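Side-chain contacts in similar to yteR (Bacilus subtilis) (Clostridium acetobutylicum, PDB 4WU0), which probably hydrolyses unsaturated rhamnogalacturonan fragments derived from pectin, as a YteR-like glycoside hydrolase of family 105: residues K42-K45 with Y46-F49; K6-A9 with D10-A14; K221-N224 with A225-I229. All coordinates share one frame; numbering follows the deposited sequence.

Contact 1 (K42-K45 with Y46-F49)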
loop_
_atom_site.group_PDB
_atom_site.type_symbol
_atom_site.label_atom_id
_atom_site.label_comp_id
_atom_site.label_asym_id
_atom_site.label_seq_id
_atom_site.Cartn_x
_atom_site.Cartn_y
_atom_site.Cartn_z
ATOM N N LYS A 42 8.662 1.009 -22.778
ATOM C CA LYS A 42 9.586 -0.017 -23.257
ATOM C C LYS A 42 11.029 0.457 -23.219
ATOM O O LYS A 42 11.895 -0.077 -23.919
ATOM C CB LYS A 42 9.186 -0.468 -24.665
ATOM C CG LYS A 42 7.737 -0.988 -24.736
ATOM C CD LYS A 42 7.429 -1.563 -26.103
ATOM C CE LYS A 42 6.123 -2.331 -26.108
ATOM N NZ LYS A 42 4.947 -1.420 -26.070
ATOM N N ASP A 43 11.292 1.455 -22.381
ATOM C CA ASP A 43 12.617 2.041 -22.272
ATOM C C ASP A 43 13.441 1.328 -21.195
ATOM O O ASP A 43 13.119 1.388 -20.011
ATOM C CB ASP A 43 12.487 3.541 -21.964
ATOM C CG ASP A 43 13.805 4.278 -22.055
ATOM O OD1 ASP A 43 14.872 3.637 -21.939
ATOM O OD2 ASP A 43 13.773 5.519 -22.227
ATOM N N LYS A 44 14.521 0.677 -21.622
ATOM C CA LYS A 44 15.324 -0.150 -20.717
ATOM C C LYS A 44 15.928 0.636 -19.556
ATOM O O LYS A 44 16.278 0.057 -18.530
ATOM C CB LYS A 44 16.427 -0.885 -21.496
ATOM C CG LYS A 44 17.243 -1.862 -20.649
ATOM C CD LYS A 44 18.280 -2.648 -21.472
ATOM C CE LYS A 44 19.207 -3.483 -20.571
ATOM N NZ LYS A 44 18.468 -4.372 -19.606
ATOM N N LYS A 45 16.036 1.953 -19.672
ATOM C CA LYS A 45 16.612 2.706 -18.563
ATOM C C LYS A 45 15.792 2.548 -17.272
ATOM O O LYS A 45 16.345 2.603 -16.171
ATOM C CB LYS A 45 16.811 4.175 -18.915
ATOM C CG LYS A 45 15.628 5.054 -18.699
ATOM C CD LYS A 45 15.977 6.504 -19.022
ATOM C CE LYS A 45 14.740 7.313 -19.367
ATOM N NZ LYS A 45 15.070 8.549 -20.154
ATOM N N TYR A 46 14.486 2.334 -17.397
ATOM C CA TYR A 46 13.649 2.150 -16.197
ATOM C C TYR A 46 13.888 0.772 -15.581
ATOM O O TYR A 46 14.027 0.645 -14.356
ATOM C CB TYR A 46 12.174 2.407 -16.492
ATOM C CG TYR A 46 11.985 3.807 -16.996
ATOM C CD1 TYR A 46 12.241 4.893 -16.181
ATOM C CD2 TYR A 46 11.646 4.040 -18.315
ATOM C CE1 TYR A 46 12.119 6.179 -16.651
ATOM C CE2 TYR A 46 11.521 5.313 -18.801
ATOM C CZ TYR A 46 11.769 6.391 -17.967
ATOM O OH TYR A 46 11.658 7.668 -18.472
ATOM N N LEU A 47 13.975 -0.251 -16.425
ATOM C CA LEU A 47 14.278 -1.600 -15.942
ATOM C C LEU A 47 15.658 -1.615 -15.305
ATOM O O LEU A 47 15.856 -2.170 -14.220
ATOM C CB LEU A 47 14.202 -2.622 -17.077
ATOM C CG LEU A 47 14.599 -4.051 -16.705
ATOM C CD1 LEU A 47 13.702 -4.552 -15.584
ATOM C CD2 LEU A 47 14.538 -4.982 -17.924
ATOM N N ASP A 48 16.614 -0.970 -15.955
ATOM C CA ASP A 48 17.970 -0.934 -15.419
ATOM C C ASP A 48 18.032 -0.266 -14.048
ATOM O O ASP A 48 18.762 -0.723 -13.177
ATOM C CB ASP A 48 18.918 -0.229 -16.390
ATOM C CG ASP A 48 19.186 -1.043 -17.636
ATOM O OD1 ASP A 48 19.014 -2.280 -17.593
ATOM O OD2 ASP A 48 19.583 -0.437 -18.655
ATOM N N PHE A 49 17.249 0.796 -13.851
ATOM C CA PHE A 49 17.163 1.453 -12.557
ATOM C C PHE A 49 16.623 0.522 -11.487
ATOM O O PHE A 49 17.114 0.495 -10.368
ATOM C CB PHE A 49 16.282 2.703 -12.625
ATOM C CG PHE A 49 16.196 3.450 -11.327
ATOM C CD1 PHE A 49 17.261 4.212 -10.890
ATOM C CD2 PHE A 49 15.057 3.379 -10.546
ATOM C CE1 PHE A 49 17.194 4.904 -9.700
ATOM C CE2 PHE A 49 14.975 4.088 -9.349
ATOM C CZ PHE A 49 16.069 4.839 -8.928
#

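Contact 2 (K6-A9 with D10-A14)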
loop_
_atom_site.group_PDB
_atom_site.type_symbol
_atom_site.label_atom_id
_atom_site.label_comp_id
_atom_site.label_asym_id
_atom_site.label_seq_id
_atom_site.Cartn_x
_atom_site.Cartn_y
_atom_site.Cartn_z
ATOM N N LYS A 6 5.845 9.033 -16.274
ATOM C CA LYS A 6 7.225 9.145 -16.761
ATOM C C LYS A 6 7.936 10.355 -16.148
ATOM O O LYS A 6 9.102 10.273 -15.755
ATOM C CB LYS A 6 7.253 9.252 -18.281
ATOM C CG LYS A 6 8.652 9.453 -18.852
ATOM C CD LYS A 6 8.630 9.519 -20.385
ATOM C CE LYS A 6 10.038 9.648 -20.943
ATOM N NZ LYS A 6 9.998 9.693 -22.434
ATOM N N LEU A 7 7.243 11.479 -16.066
ATOM C CA LEU A 7 7.851 12.671 -15.516
ATOM C C LEU A 7 8.279 12.422 -14.069
ATOM O O LEU A 7 9.357 12.819 -13.657
ATOM C CB LEU A 7 6.893 13.869 -15.604
ATOM C CG LEU A 7 7.426 15.204 -15.078
ATOM C CD1 LEU A 7 8.722 15.627 -15.761
ATOM C CD2 LEU A 7 6.371 16.306 -15.199
ATOM N N MET A 8 7.426 11.782 -13.281
ATOM C CA MET A 8 7.799 11.472 -11.914
ATOM C C MET A 8 8.921 10.447 -11.824
ATOM O O MET A 8 9.814 10.573 -10.987
ATOM C CB MET A 8 6.598 10.982 -11.124
ATOM C CG MET A 8 6.929 10.718 -9.678
ATOM S SD MET A 8 7.633 12.171 -8.865
ATOM C CE MET A 8 6.102 12.850 -8.343
ATOM N N ALA A 9 8.855 9.402 -12.647
ATOM C CA ALA A 9 9.924 8.408 -12.678
ATOM C C ALA A 9 11.263 9.080 -12.978
ATOM O O ALA A 9 12.262 8.826 -12.311
ATOM C CB ALA A 9 9.623 7.320 -13.723
ATOM N N ASP A 10 11.264 9.961 -13.975
ATOM C CA ASP A 10 12.484 10.662 -14.347
ATOM C C ASP A 10 12.946 11.568 -13.197
ATOM O O ASP A 10 14.140 11.722 -12.969
ATOM C CB ASP A 10 12.277 11.481 -15.626
ATOM C CG ASP A 10 12.203 10.612 -16.861
ATOM O OD1 ASP A 10 12.669 9.446 -16.775
ATOM O OD2 ASP A 10 11.676 11.085 -17.910
ATOM N N SER A 11 12.001 12.149 -12.470
ATOM C CA SER A 11 12.342 12.989 -11.322
ATOM C C SER A 11 12.982 12.186 -10.196
ATOM O O SER A 11 13.962 12.614 -9.589
ATOM C CB SER A 11 11.098 13.714 -10.790
ATOM O OG SER A 11 10.552 14.565 -11.768
ATOM N N ILE A 12 12.415 11.022 -9.910
ATOM C CA ILE A 12 12.929 10.161 -8.847
ATOM C C ILE A 12 14.367 9.753 -9.154
ATOM O O ILE A 12 15.240 9.780 -8.282
ATOM C CB ILE A 12 12.037 8.925 -8.690
ATOM C CG1 ILE A 12 10.653 9.321 -8.149
ATOM C CG2 ILE A 12 12.683 7.873 -7.775
ATOM C CD1 ILE A 12 9.620 8.240 -8.339
ATOM N N ILE A 13 14.610 9.375 -10.399
ATOM C CA ILE A 13 15.926 8.912 -10.821
ATOM C C ILE A 13 16.930 10.058 -10.766
ATOM O O ILE A 13 18.011 9.924 -10.169
ATOM C CB ILE A 13 15.854 8.237 -12.218
ATOM C CG1 ILE A 13 14.982 6.978 -12.109
ATOM C CG2 ILE A 13 17.231 7.906 -12.738
ATOM C CD1 ILE A 13 14.618 6.337 -13.435
ATOM N N ALA A 14 16.563 11.205 -11.336
ATOM C CA ALA A 14 17.473 12.354 -11.390
ATOM C C ALA A 14 17.762 12.957 -10.013
ATOM O O ALA A 14 18.857 13.465 -9.781
ATOM C CB ALA A 14 16.915 13.435 -12.341
#

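Contact 3 (K221-N224 with A225-I229)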
loop_
_atom_site.group_PDB
_atom_site.type_symbol
_atom_site.label_atom_id
_atom_site.label_comp_id
_atom_site.label_asym_id
_atom_site.label_seq_id
_atom_site.Cartn_x
_atom_site.Cartn_y
_atom_site.Cartn_z
ATOM N N LYS A 221 -14.409 -18.526 -4.594
ATOM C CA LYS A 221 -15.604 -18.415 -3.764
ATOM C C LYS A 221 -15.719 -17.081 -3.009
ATOM O O LYS A 221 -16.834 -16.663 -2.672
ATOM C CB LYS A 221 -15.670 -19.567 -2.760
ATOM C CG LYS A 221 -14.533 -19.552 -1.766
ATOM C CD LYS A 221 -14.598 -20.766 -0.876
ATOM C CE LYS A 221 -13.470 -20.774 0.114
ATOM N NZ LYS A 221 -13.667 -21.893 1.054
ATOM N N ASP A 222 -14.585 -16.433 -2.739
ATOM C CA ASP A 222 -14.581 -15.167 -1.975
ATOM C C ASP A 222 -14.352 -13.934 -2.845
ATOM O O ASP A 222 -14.255 -12.830 -2.325
ATOM C CB ASP A 222 -13.523 -15.173 -0.858
ATOM C CG ASP A 222 -13.788 -16.231 0.190
ATOM O OD1 ASP A 222 -14.969 -16.557 0.447
ATOM O OD2 ASP A 222 -12.811 -16.746 0.762
ATOM N N ARG A 223 -14.274 -14.113 -4.162
ATOM C CA ARG A 223 -14.011 -12.988 -5.053
ATOM C C ARG A 223 -15.085 -11.899 -4.970
ATOM O O ARG A 223 -14.754 -10.722 -4.837
ATOM C CB ARG A 223 -13.848 -13.480 -6.479
ATOM C CG ARG A 223 -13.330 -12.436 -7.451
ATOM C CD ARG A 223 -13.033 -13.086 -8.795
ATOM N NE ARG A 223 -12.591 -12.110 -9.790
ATOM C CZ ARG A 223 -13.422 -11.426 -10.578
ATOM N NH1 ARG A 223 -14.738 -11.604 -10.495
ATOM N NH2 ARG A 223 -12.939 -10.565 -11.458
ATOM N N ASN A 224 -16.353 -12.283 -5.017
ATOM C CA ASN A 224 -17.430 -11.309 -4.869
ATOM C C ASN A 224 -17.422 -10.609 -3.525
ATOM O O ASN A 224 -17.700 -9.416 -3.446
ATOM C CB ASN A 224 -18.792 -11.954 -5.108
ATOM C CG ASN A 224 -19.021 -12.278 -6.547
ATOM O OD1 ASN A 224 -18.269 -11.841 -7.415
ATOM N ND2 ASN A 224 -20.074 -13.043 -6.824
ATOM N N ALA A 225 -17.116 -11.335 -2.461
ATOM C CA ALA A 225 -17.025 -10.719 -1.148
ATOM C C ALA A 225 -15.977 -9.605 -1.111
ATOM O O ALA A 225 -16.218 -8.530 -0.556
ATOM C CB ALA A 225 -16.727 -11.773 -0.083
ATOM N N LEU A 226 -14.801 -9.855 -1.672
ATOM C CA LEU A 226 -13.759 -8.834 -1.666
ATOM C C LEU A 226 -14.152 -7.643 -2.537
ATOM O O LEU A 226 -13.871 -6.500 -2.192
ATOM C CB LEU A 226 -12.396 -9.400 -2.070
ATOM C CG LEU A 226 -11.528 -9.935 -0.931
ATOM C CD1 LEU A 226 -12.168 -11.133 -0.266
ATOM C CD2 LEU A 226 -10.120 -10.288 -1.439
ATOM N N ILE A 227 -14.833 -7.900 -3.653
ATOM C CA ILE A 227 -15.309 -6.819 -4.498
ATOM C C ILE A 227 -16.327 -5.958 -3.743
ATOM O O ILE A 227 -16.277 -4.726 -3.807
ATOM C CB ILE A 227 -15.870 -7.370 -5.830
ATOM C CG1 ILE A 227 -14.716 -7.912 -6.676
ATOM C CG2 ILE A 227 -16.638 -6.303 -6.625
ATOM C CD1 ILE A 227 -15.140 -8.748 -7.877
ATOM N N LYS A 228 -17.223 -6.602 -3.001
ATOM C CA LYS A 228 -18.190 -5.869 -2.196
ATOM C C LYS A 228 -17.496 -5.002 -1.143
ATOM O O LYS A 228 -17.862 -3.840 -0.948
ATOM C CB LYS A 228 -19.191 -6.835 -1.539
ATOM C CG LYS A 228 -20.189 -6.145 -0.644
ATOM C CD LYS A 228 -21.097 -7.173 0.022
ATOM C CE LYS A 228 -22.318 -6.542 0.651
ATOM N NZ LYS A 228 -23.166 -7.594 1.307
ATOM N N ILE A 229 -16.508 -5.564 -0.450
ATOM C CA ILE A 229 -15.758 -4.807 0.538
ATOM C C ILE A 229 -15.108 -3.593 -0.116
ATOM O O ILE A 229 -15.137 -2.497 0.425
ATOM C CB ILE A 229 -14.659 -5.696 1.204
ATOM C CG1 ILE A 229 -15.317 -6.775 2.062
ATOM C CG2 ILE A 229 -13.675 -4.859 2.037
ATOM C CD1 ILE A 229 -14.351 -7.829 2.571
HETATM O O HOH W 1 -17.850 -14.179 -2.458
#

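Contact 1 (K42-K45 with Y46-F49)
D43 and Y46 open the first turn of helix 44-54, where Y46 N donates to D43 O at 3.1 Å. The regular i to i+4 pattern then takes over, with D48 N on K44 O and F49 N on K45 O. Just before the turn, K42 leaves the preceding helix with a positive phi, and D43 takes the N-cap position. Its carboxylate caps the helix: K45 N, which has no carbonyl of a preceding helical turn to bond to, donates to D43 OD1 over 3.1 Å, from above the carboxylate plane.

K44 and D48 form a salt bridge one turn apart, K44 NZ meeting D48 OD1 at 3.0 Å on its syn side and close to the carboxylate plane. The lysine runs out straight and bends only at its last torsion (chi4 52°), which turns the ammonium in toward the acid. K45 behaves quite differently. With CG held between the backbone N and the carbonyl carbon (chi1 86°), its chain lies alongside Y46; CG stands over the middle of the ring, 3.9 Å from the centroid, in a CH-pi contact, and K45 CE continues to 3.4 Å from Y46 CZ. D43 CB touches the ring at Y46 CE2, the carboxylate steeply inclined to it.

The Y46 hydroxyl is hydrogen-bonded to D10 of helix 4-14, while its ring also packs on V37 and T41 of helix 25-41. L47 meets Y38 on that helix and L86 on helix 80-90, and F49 packs against I34 of helix 25-41 and I13 of helix 4-14, so this turn sits among helices 4-14, 25-41 and 80-90.

Contact 2 (K6-A9 with D10-A14)
K6 and D10 begin the walk along helix 4-14, where D10 N donates to K6 O over 2.8 Å. The K6 chain is extended throughout, and its aliphatic part rather than its charged end touches the acid: K6 CG lies 3.6 Å from D10 OD2. The ammonium stays too far away for a salt bridge, with K6 NZ 5.0 Å from D10 OD2, although opposite charges at this spacing may still attract weakly. The other oxygen, D10 OD1, is engaged by Y46 of helix 44-54.

L7 contributes chiefly its carbonyl, which two groups of one residue grip together. S11 N and S11 OG reach L7 O from opposite faces of the carbonyl plane, the hydroxyl at 2.8 Å. Placing OG beside the backbone N (chi1 -62°) lets the serine turn back along its own helix in this way. This is the familiar serine hydroxyl bond to the carbonyl four residues earlier, with L7 O as a shared acceptor, here in a helix of the (alpha/alpha)6-barrel fold to which this family belongs. S11 OG is also bonded to I311 N, which ties the helix to the start of strand 311-317.

I12 N donates to M8 O over 2.9 Å, and the side chains of M8 and I12 cross obliquely, M8 CG coming within 3.9 Å of I12 CD1. The M8 chain bends at chi2 and chi3, and M8 packs on L348, F351 and L352 of helix 345-360, where I12 also meets L352. Finally, A9 accepts from I13 N, while I13 CG1 lies 3.3 Å from A9 O; the methyl of A9 rests on V37 of helix 25-41, and I13 touches the Y46 ring.

Contact 3 (K221-N224 with A225-I229)
R223 and I227 form a local contact one turn apart on the surface side of the opening of helix 223-240, part of the (alpha/alpha)6-barrel fold. The contact is van der Waals: I227 CD1 sits over one face of the guanidinium, off-centre toward its rim, 3.9 Å from R223 NH1. The arginine reaches there by running straight from CG to NE, with CG anti to the backbone N (chi1 -170°), and then turns at chi4 (-88°), which sets the guanidinium plane across the chain; its CG brushes the same methyl.

Along the backbone, L226 N, I227 N and K228 N bond in turn to D222 O, R223 O and N224 O, the last at 2.9 Å. L226 CD1 also lies 3.4 Å from D222 O. One water extends this pattern beyond the helix start: it donates to K221 O at 2.7 Å and accepts from A225 N at 2.9 Å, bridging two atoms four residues apart that do not meet directly.

D222 OD2 is hydrogen-bonded to T156 on helix 152-166, and L226 packs on F159 and I160 of that helix. I227 touches I213 of helix 199-215 and, like R223, the loop residue Y282.

Overall arrangement
All three contacts illustrate how neighbouring turns of a single helix are fastened, but only two of them meet. Contacts 1 and 2 have centres 12 Å apart and join directly: Y46 OH lies 2.7 Å from D10 OD1 in a probable hydrogen bond, and the same Y46 OH packs at 3.5 Å on K6 CG, so a side chain placed by one turn becomes a partner of the other. Contact 3 stands apart, its centre 36 Å from each of the others and its nearest atoms about 25 Å from contact 1 and about 28 Å from contact 2, with contact 2 on the opposite side of the chain's centre. In each, the side chains also touch neighbouring helices.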